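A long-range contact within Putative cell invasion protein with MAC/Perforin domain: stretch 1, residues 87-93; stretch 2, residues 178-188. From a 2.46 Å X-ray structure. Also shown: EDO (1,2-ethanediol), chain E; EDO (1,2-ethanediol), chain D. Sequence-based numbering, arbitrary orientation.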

ATOM      1  N   GLU A  87      24.701   2.177  -6.767  1.00 19.95           N
ATOM      2  CA  GLU A  87      26.000   2.805  -6.649  1.00 21.01           C
ATOM      3  C   GLU A  87      26.808   2.364  -5.417  1.00 20.45           C
ATOM      4  O   GLU A  87      28.040   2.389  -5.439  1.00 20.73           O
ATOM      5  N   ARG A  88      26.114   1.936  -4.371  1.00 20.24           N
ATOM      6  CA  ARG A  88      26.745   1.431  -3.152  1.00 20.31           C
ATOM      7  C   ARG A  88      26.753  -0.122  -3.104  1.00 19.58           C
ATOM      8  O   ARG A  88      27.775  -0.729  -2.784  1.00 18.00           O
ATOM      9  N   TYR A  89      25.613  -0.739  -3.430  1.00 19.30           N
ATOM     10  CA  TYR A  89      25.445  -2.193  -3.375  1.00 19.03           C
ATOM     11  C   TYR A  89      24.895  -2.748  -4.696  1.00 19.17           C
ATOM     12  O   TYR A  89      23.704  -3.012  -4.813  1.00 18.71           O
ATOM     13  N   PRO A  90      25.748  -2.938  -5.699  1.00 19.46           N
ATOM     14  CA  PRO A  90      25.233  -3.391  -7.015  1.00 20.67           C
ATOM     15  C   PRO A  90      24.508  -4.742  -7.033  1.00 21.74           C
ATOM     16  O   PRO A  90      23.730  -5.021  -7.964  1.00 22.62           O
ATOM     17  N   SER A  91      24.769  -5.575  -6.029  1.00 22.63           N
ATOM     18  CA  SER A  91      24.200  -6.921  -5.992  1.00 23.33           C
ATOM     19  C   SER A  91      22.738  -6.912  -5.509  1.00 23.36           C
ATOM     20  O   SER A  91      22.137  -7.945  -5.523  1.00 22.88           O
ATOM     21  N   TYR A  92      22.182  -5.760  -5.118  1.00 23.61           N
ATOM     22  CA  TYR A  92      20.765  -5.681  -4.739  1.00 24.32           C
ATOM     23  C   TYR A  92      19.826  -5.919  -5.916  1.00 25.24           C
ATOM     24  O   TYR A  92      18.649  -6.195  -5.718  1.00 24.98           O
ATOM     25  N   ILE A  93      20.333  -5.766  -7.136  1.00 26.27           N
ATOM     26  CA  ILE A  93      19.540  -6.016  -8.330  1.00 26.57           C
ATOM     27  C   ILE A  93      20.042  -7.314  -8.898  1.00 27.44           C
ATOM     28  O   ILE A  93      21.178  -7.640  -8.722  1.00 27.75           O
ATOM     29  N   SER A 178      16.644  -7.573   6.228  1.00 26.78           N
ATOM     30  CA  SER A 178      17.764  -6.694   6.572  1.00 27.09           C
ATOM     31  C   SER A 178      18.154  -5.765   5.401  1.00 26.90           C
ATOM     32  O   SER A 178      18.590  -4.631   5.603  1.00 27.06           O
ATOM     33  N   ALA A 179      18.009  -6.258   4.181  1.00 26.48           N
ATOM     34  CA  ALA A 179      18.135  -5.427   3.012  1.00 26.42           C
ATOM     35  C   ALA A 179      17.042  -4.357   3.020  1.00 26.30           C
ATOM     36  O   ALA A 179      17.317  -3.173   2.867  1.00 26.09           O
ATOM     37  N   LEU A 180      15.793  -4.782   3.202  1.00 26.72           N
ATOM     38  CA  LEU A 180      14.674  -3.861   3.143  1.00 26.67           C
ATOM     39  C   LEU A 180      14.832  -2.774   4.194  1.00 26.88           C
ATOM     40  O   LEU A 180      14.565  -1.592   3.946  1.00 26.74           O
ATOM     41  N   ARG A 181      15.333  -3.130   5.353  1.00 27.35           N
ATOM     42  CA  ARG A 181      15.496  -2.091   6.357  1.00 27.97           C
ATOM     43  C   ARG A 181      16.569  -1.074   5.974  1.00 26.86           C
ATOM     44  O   ARG A 181      16.375   0.126   6.162  1.00 26.69           O
ATOM     45  N   LYS A 182      17.676  -1.548   5.413  1.00 25.98           N
ATOM     46  CA  LYS A 182      18.723  -0.654   4.939  1.00 24.93           C
ATOM     47  C   LYS A 182      18.148   0.315   3.933  1.00 23.79           C
ATOM     48  O   LYS A 182      18.476   1.517   3.986  1.00 23.32           O
ATOM     49  N   ILE A 183      17.304  -0.205   3.018  1.00 22.62           N
ATOM     50  CA  ILE A 183      16.697   0.629   1.969  1.00 21.28           C
ATOM     51  C   ILE A 183      15.805   1.694   2.604  1.00 20.71           C
ATOM     52  O   ILE A 183      15.882   2.871   2.239  1.00 19.12           O
ATOM     53  N   ALA A 184      15.003   1.271   3.579  1.00 20.97           N
ATOM     54  CA  ALA A 184      14.076   2.165   4.302  1.00 21.75           C
ATOM     55  C   ALA A 184      14.818   3.332   4.962  1.00 22.55           C
ATOM     56  O   ALA A 184      14.447   4.510   4.780  1.00 23.46           O
ATOM     57  N   ALA A 185      15.880   2.984   5.685  1.00 22.72           N
ATOM     58  CA  ALA A 185      16.760   3.927   6.397  1.00 22.76           C
ATOM     59  C   ALA A 185      17.431   5.000   5.536  1.00 22.86           C
ATOM     60  O   ALA A 185      17.518   6.170   5.960  1.00 23.41           O
ATOM     61  N   ASP A 186      17.907   4.606   4.353  1.00 22.75           N
ATOM     62  CA  ASP A 186      18.825   5.450   3.576  1.00 23.30           C
ATOM     63  C   ASP A 186      18.615   5.557   2.054  1.00 23.19           C
ATOM     64  O   ASP A 186      19.178   6.429   1.456  1.00 23.07           O
ATOM     65  N   TYR A 187      17.799   4.710   1.428  1.00 23.80           N
ATOM     66  CA  TYR A 187      17.721   4.678  -0.031  1.00 24.01           C
ATOM     67  C   TYR A 187      16.336   4.965  -0.650  1.00 24.04           C
ATOM     68  O   TYR A 187      16.081   4.643  -1.824  1.00 24.46           O
ATOM     69  N   LEU A 188      15.463   5.622   0.114  1.00 23.56           N
ATOM     70  CA  LEU A 188      14.166   6.003  -0.402  1.00 23.13           C
ATOM     71  C   LEU A 188      14.248   7.238  -1.304  1.00 23.76           C
ATOM     72  O   LEU A 188      15.071   8.128  -1.113  1.00 22.46           O
TER

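Stretch 1 meets stretch 2 through three side chains, Arg88, Tyr89 and Tyr92. The contact is small, with 301 Å² buried counting both sides. No hydrogen bond joins the two stretches directly.

Glu87 points sideways and makes no contact with stretch 2. Its OE2 is hydrogen-bonded elsewhere in the structure.

Arg88 points toward stretch 2, with chi1 t, chi2 p and chi3 t. The closest approach is CG of Arg88 to OH of Tyr187, 3.4 Å. O1 of the chain E ethanediol lies over one face of the guanidinium, 3.8 Å from CZ of Arg88.

Tyr89 also points toward stretch 2, with chi1 m. Its ring meets that of Tyr187, which has chi1 m and points back toward stretch 1. CE2 of Tyr89 is 4.1 Å from CE2 of Tyr187 and 3.8 Å from OH of Tyr187. Beyond the rings, OH of Tyr89 lies 3.6 Å from CE of Lys182. This is a contact with the carbon chain of the lysine, whose chi1 and chi2 both fall between the usual wells.

The two tyrosine hydroxyls converge on one polar partner, the chain E ethanediol, probably from the crystallisation liquor. Its O1 hydrogen-bonds to OH of Tyr89 at 2.8 Å and to OH of Tyr187 at 2.5 Å, the latter very short. The diol thus bridges the stretches where they lack a direct hydrogen bond. Its C2 also comes within 3.0 Å of NZ of Lys182.

Pro90 and Ser91 are exposed and out of reach of stretch 2. They start the 3-10 segment that carries the chain on to Tyr92. The turn is held by a backbone hydrogen bond from N of Tyr92 to O of Tyr89, 3.2 Å long.

Tyr92 has chi1 m and the largest covered area of any residue here, 81 Å². Its CE1 packs 3.6 Å from CB of Ala179. The small alanine side chain points sideways. CD1 of Ile183 lies at the edge of the Tyr92 ring, 4.0 Å from CD1 of Tyr92. Ile183 also starts sideways, but its m, t conformation brings its end nearer. OH of Tyr92 is 4.0 Å from CD of Lys182, so the lysine chain touches both Tyr89 and Tyr92.

Ile93 is out of reach. N of Ser178 donates a hydrogen bond to O1 of the chain D ethanediol, 2.9 Å, and OG of Ser178 adds a weak one to the same O1, 3.2 Å.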

ATOM      1  CB  GLU A  87      25.843   4.326  -6.695  1.00 21.90           C
ATOM      2  CG  GLU A  87      25.788   4.834  -8.167  1.00 25.67           C
ATOM      3  CD  GLU A  87      25.240   6.244  -8.302  1.00 29.83           C
ATOM      4  OE1 GLU A  87      25.006   6.917  -7.261  1.00 32.50           O
ATOM      5  OE2 GLU A  87      25.057   6.663  -9.469  1.00 32.82           O
ATOM      6  CB  ARG A  88      25.989   2.003  -1.962  1.00 21.08           C
ATOM      7  CG  ARG A  88      26.496   1.605  -0.612  1.00 22.10           C
ATOM      8  CD  ARG A  88      27.815   2.205  -0.291  1.00 24.50           C
ATOM      9  NE  ARG A  88      28.121   1.761   1.058  1.00 27.26           N
ATOM     10  CZ  ARG A  88      28.030   2.504   2.150  1.00 27.98           C
ATOM     11  NH1 ARG A  88      27.722   3.790   2.077  1.00 29.93           N
ATOM     12  NH2 ARG A  88      28.283   1.955   3.325  1.00 27.89           N
ATOM     13  CB  TYR A  89      24.469  -2.553  -2.246  1.00 19.35           C
ATOM     14  CG  TYR A  89      24.770  -1.969  -0.900  1.00 17.10           C
ATOM     15  CD1 TYR A  89      25.941  -2.255  -0.241  1.00 17.52           C
ATOM     16  CD2 TYR A  89      23.854  -1.161  -0.277  1.00 19.42           C
ATOM     17  CE1 TYR A  89      26.215  -1.718   0.989  1.00 19.05           C
ATOM     18  CE2 TYR A  89      24.093  -0.630   0.967  1.00 19.18           C
ATOM     19  CZ  TYR A  89      25.267  -0.907   1.601  1.00 19.45           C
ATOM     20  OH  TYR A  89      25.475  -0.358   2.842  1.00 22.63           O
ATOM     21  CB  PRO A  90      26.487  -3.484  -7.908  1.00 19.86           C
ATOM     22  CG  PRO A  90      27.654  -3.152  -7.048  1.00 19.94           C
ATOM     23  CD  PRO A  90      27.180  -2.624  -5.714  1.00 19.72           C
ATOM     24  CB  SER A  91      25.049  -7.845  -5.107  1.00 22.99           C
ATOM     25  OG  SER A  91      24.878  -7.511  -3.739  1.00 24.62           O
ATOM     26  CB  TYR A  92      20.417  -4.324  -4.077  1.00 24.44           C
ATOM     27  CG  TYR A  92      20.625  -4.286  -2.558  1.00 23.37           C
ATOM     28  CD1 TYR A  92      19.595  -3.918  -1.688  1.00 20.60           C
ATOM     29  CD2 TYR A  92      21.857  -4.624  -2.006  1.00 21.40           C
ATOM     30  CE1 TYR A  92      19.795  -3.896  -0.303  1.00 20.51           C
ATOM     31  CE2 TYR A  92      22.063  -4.603  -0.643  1.00 21.89           C
ATOM     32  CZ  TYR A  92      21.043  -4.238   0.208  1.00 20.72           C
ATOM     33  OH  TYR A  92      21.308  -4.234   1.550  1.00 17.43           O
ATOM     34  CB  ILE A  93      19.659  -4.880  -9.378  1.00 26.41           C
ATOM     35  CG1 ILE A  93      18.551  -5.048 -10.430  1.00 26.80           C
ATOM     36  CG2 ILE A  93      21.042  -4.870 -10.042  1.00 23.03           C
ATOM     37  CD1 ILE A  93      18.251  -3.795 -11.276  1.00 25.58           C
ATOM     38  CB  SER A 178      18.966  -7.519   7.032  1.00 27.46           C
ATOM     39  OG  SER A 178      18.768  -8.043   8.356  1.00 29.97           O
ATOM     40  CB  ALA A 179      18.019  -6.289   1.756  1.00 26.63           C
ATOM     41  CB  LEU A 180      13.340  -4.582   3.296  1.00 26.79           C
ATOM     42  CG  LEU A 180      12.909  -5.497   2.135  1.00 27.28           C
ATOM     43  CD1 LEU A 180      11.526  -6.021   2.383  1.00 25.63           C
ATOM     44  CD2 LEU A 180      12.972  -4.816   0.788  1.00 22.96           C
ATOM     45  CB  ARG A 181      15.690  -2.680   7.747  1.00 28.77           C
ATOM     46  CG  ARG A 181      14.327  -2.902   8.442  1.00 31.86           C
ATOM     47  CD  ARG A 181      14.497  -3.267   9.915  1.00 35.44           C
ATOM     48  NE  ARG A 181      15.162  -4.561  10.008  1.00 39.09           N
ATOM     49  CZ  ARG A 181      14.547  -5.738  10.004  1.00 43.06           C
ATOM     50  NH1 ARG A 181      13.216  -5.824   9.936  1.00 44.25           N
ATOM     51  NH2 ARG A 181      15.272  -6.851  10.069  1.00 45.29           N
ATOM     52  CB  LYS A 182      19.847  -1.419   4.246  1.00 25.38           C
ATOM     53  CG  LYS A 182      20.978  -1.800   5.127  1.00 26.09           C
ATOM     54  CD  LYS A 182      22.301  -1.615   4.436  1.00 24.51           C
ATOM     55  CE  LYS A 182      23.383  -1.786   5.426  1.00 25.49           C
ATOM     56  NZ  LYS A 182      23.374  -0.765   6.537  1.00 25.94           N
ATOM     57  CB  ILE A 183      15.929  -0.203   0.970  1.00 21.56           C
ATOM     58  CG1 ILE A 183      16.884  -1.047   0.149  1.00 22.05           C
ATOM     59  CG2 ILE A 183      15.107   0.663   0.010  1.00 18.88           C
ATOM     60  CD1 ILE A 183      16.182  -1.996  -0.858  1.00 21.05           C
ATOM     61  CB  ALA A 184      13.247   1.388   5.337  1.00 20.62           C
ATOM     62  CB  ALA A 185      17.870   3.112   7.152  1.00 21.89           C
ATOM     63  CB  ASP A 186      20.261   4.958   3.834  1.00 23.92           C
ATOM     64  CG  ASP A 186      20.854   5.498   5.138  1.00 25.38           C
ATOM     65  OD1 ASP A 186      21.090   6.720   5.200  1.00 29.60           O
ATOM     66  OD2 ASP A 186      21.111   4.721   6.089  1.00 29.17           O
ATOM     67  CB  TYR A 187      18.300   3.346  -0.520  1.00 24.17           C
ATOM     68  CG  TYR A 187      19.762   3.243  -0.161  1.00 24.66           C
ATOM     69  CD1 TYR A 187      20.738   3.833  -0.971  1.00 24.41           C
ATOM     70  CD2 TYR A 187      20.174   2.632   1.023  1.00 24.71           C
ATOM     71  CE1 TYR A 187      22.070   3.808  -0.638  1.00 22.04           C
ATOM     72  CE2 TYR A 187      21.528   2.600   1.361  1.00 24.35           C
ATOM     73  CZ  TYR A 187      22.467   3.190   0.510  1.00 23.07           C
ATOM     74  OH  TYR A 187      23.809   3.133   0.804  1.00 22.82           O
ATOM     75  CB  LEU A 188      13.170   6.237   0.733  1.00 22.91           C
ATOM     76  CG  LEU A 188      12.844   5.015   1.600  1.00 21.75           C
ATOM     77  CD1 LEU A 188      11.981   5.472   2.811  1.00 17.17           C
ATOM     78  CD2 LEU A 188      12.155   3.904   0.757  1.00 16.89           C
TER
HETATM   79  C1  EDO E 605      24.197   2.884   4.255  1.00 41.48           C
HETATM   80  O1  EDO E 605      24.314   2.160   3.025  1.00 38.17           O
HETATM   81  C2  EDO E 605      24.079   1.902   5.413  1.00 42.19           C
HETATM   82  O2  EDO E 605      25.366   1.381   5.783  1.00 43.53           O
HETATM   83  C1  EDO D 603      18.406 -11.145   6.703  1.00 40.59           C
HETATM   84  O1  EDO D 603      17.247 -10.351   6.711  1.00 38.65           O
HETATM   85  C2  EDO D 603      18.540 -11.610   8.129  1.00 43.20           C
HETATM   86  O2  EDO D 603      17.301 -12.271   8.426  1.00 46.65           O